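Local atomic coordinates of putative isochorismatase hydrolase (Oleispira antarctica, PDB entry 3LQY), a protein that is a putative hydrolase of the isochorismatase family, and probably cleaves its substrate with the help of water. Residues L30-A36 and D146-D152. Numbering follows the deposited sequence.
Sequences LVGTEAA and DACATLD. With GOL (glycerol), chain B.
Leu30 spreads its two methyls over different residues of 146-152: CD1 lies 4.1 Å from Ala149 CB, while CD2 meets Leu151 CD2 at 3.7 Å, the two leucine side chains crossing at a slant. With CG of Leu30 beside its own backbone N and anti to the carbonyl carbon (chi1 -55°), the fork lies along one side of the extended chain, spanning Ala149 to Leu151, and CB rests against Thr150 O. That carbonyl also accepts the one hydrogen bond that runs directly between the segments, from Val31 N at 2.9 Å.

Beside it, a glycerol, probably from the crystallisation liquor, bridges the backbones: its O1 donates to Val31 O and accepts from Thr150 N at 2.9 Å. Ala149 CB points toward 30-36, close to Val31 O and Thr33 CA, and meets Ala36 CB at 4.1 Å. Further along, the first turn of the helix, with Gly32 as N-cap, comes close enough for paired CA-H...O contacts: Ala36 CA to Asp146 O and Ala147 CA to Ala36 O, both 3.4 Å. The closest backbone approach, Ala36 CA to Ala147 CA at 4.0 Å, is thus between two alanines.

The contact joins the N-terminal end of helix 33-49 to the C-terminal end of strand 140-149, which lies between strands 115-121 and 179-181 in the six-stranded parallel sheet of an alpha/beta fold, as expected for the isochorismatase family; helix 162-173 touches Cys148 and Thr150, and strand 115-121 adjoins Leu30 and Ala147.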
# COMPACT_ATOMS: atom_id res chain seq x y z
N LEU A 30 -10.78 3.75 -8.00
CA LEU A 30 -9.96 4.91 -7.66
C LEU A 30 -9.43 5.50 -8.93
O LEU A 30 -9.56 4.91 -9.99
CB LEU A 30 -8.79 4.49 -6.80
CG LEU A 30 -9.12 3.71 -5.54
CD1 LEU A 30 -7.80 3.37 -4.84
CD2 LEU A 30 -10.05 4.47 -4.56
N VAL A 31 -8.80 6.65 -8.81
CA VAL A 31 -8.20 7.37 -9.93
C VAL A 31 -6.77 6.92 -10.13
O VAL A 31 -5.98 6.98 -9.20
CB VAL A 31 -8.21 8.89 -9.68
CG1 VAL A 31 -7.40 9.59 -10.75
CG2 VAL A 31 -9.65 9.41 -9.62
N GLY A 32 -6.45 6.38 -11.32
CA GLY A 32 -5.05 6.03 -11.63
C GLY A 32 -4.54 4.75 -11.00
O GLY A 32 -3.31 4.53 -10.88
N THR A 33 -5.44 3.86 -10.60
CA THR A 33 -5.01 2.65 -9.93
C THR A 33 -4.11 1.77 -10.82
O THR A 33 -3.13 1.19 -10.37
CB THR A 33 -6.18 1.79 -9.50
OG1 THR A 33 -7.26 2.61 -9.05
CG2 THR A 33 -5.74 0.79 -8.41
N GLU A 34 -4.48 1.66 -12.09
CA GLU A 34 -3.74 0.80 -13.02
C GLU A 34 -2.28 1.25 -13.14
O GLU A 34 -1.34 0.42 -13.01
CB GLU A 34 -4.44 0.80 -14.38
CG GLU A 34 -5.73 0.03 -14.39
CD GLU A 34 -6.90 0.69 -13.71
OE1 GLU A 34 -6.81 1.89 -13.28
OE2 GLU A 34 -7.90 -0.01 -13.53
N ALA A 35 -2.10 2.55 -13.37
CA ALA A 35 -0.76 3.13 -13.44
C ALA A 35 0.01 2.94 -12.13
O ALA A 35 1.22 2.63 -12.17
CB ALA A 35 -0.80 4.65 -13.80
N ALA A 36 -0.65 3.18 -10.98
CA ALA A 36 -0.04 2.97 -9.71
C ALA A 36 0.46 1.55 -9.49
O ALA A 36 1.56 1.33 -9.01
CB ALA A 36 -1.02 3.41 -8.56
N ASP A 146 4.26 7.44 -6.92
CA ASP A 146 3.59 7.09 -8.17
C ASP A 146 3.06 5.65 -8.17
O ASP A 146 2.51 5.20 -9.19
CB ASP A 146 4.48 7.40 -9.39
CG ASP A 146 5.84 6.74 -9.33
OD1 ASP A 146 6.25 6.20 -8.30
OD2 ASP A 146 6.54 6.78 -10.35
N ALA A 147 3.25 4.95 -7.04
CA ALA A 147 2.70 3.63 -6.82
C ALA A 147 1.60 3.61 -5.76
O ALA A 147 1.30 2.54 -5.20
CB ALA A 147 3.83 2.64 -6.43
N CYS A 148 0.97 4.76 -5.50
CA CYS A 148 -0.20 4.83 -4.65
C CYS A 148 -1.36 5.52 -5.40
O CYS A 148 -1.17 6.33 -6.32
CB CYS A 148 0.12 5.62 -3.35
SG CYS A 148 1.46 4.89 -2.31
N ALA A 149 -2.56 5.32 -4.93
CA ALA A 149 -3.73 5.85 -5.60
C ALA A 149 -4.76 6.32 -4.61
O ALA A 149 -4.89 5.77 -3.50
CB ALA A 149 -4.34 4.75 -6.50
N THR A 150 -5.54 7.30 -5.02
CA THR A 150 -6.64 7.77 -4.21
C THR A 150 -7.79 8.16 -5.16
O THR A 150 -7.87 7.68 -6.29
CB THR A 150 -6.16 8.96 -3.24
OG1 THR A 150 -7.20 9.38 -2.35
CG2 THR A 150 -5.61 10.14 -4.03
N LEU A 151 -8.69 8.99 -4.68
CA LEU A 151 -9.84 9.44 -5.42
C LEU A 151 -10.22 10.88 -5.08
O LEU A 151 -9.65 11.53 -4.16
CB LEU A 151 -11.03 8.50 -5.17
CG LEU A 151 -11.32 8.09 -3.71
CD1 LEU A 151 -11.63 9.17 -2.73
CD2 LEU A 151 -12.54 7.13 -3.83
N ASP A 152 -11.19 11.40 -5.82
CA ASP A 152 -11.67 12.74 -5.61
C ASP A 152 -12.41 12.78 -4.26
O ASP A 152 -13.23 11.88 -3.98
CB ASP A 152 -12.64 13.18 -6.71
CG ASP A 152 -12.01 13.35 -8.08
OD1 ASP A 152 -10.79 13.21 -8.24
OD2 ASP A 152 -12.78 13.57 -9.05
C1 GOL B . -3.54 9.05 -8.11
O1 GOL B . -4.71 8.66 -7.40
C2 GOL B . -3.32 10.58 -8.15
O2 GOL B . -4.21 11.32 -8.95
C3 GOL B . -1.92 10.89 -8.66
O3 GOL B . -1.82 12.14 -9.30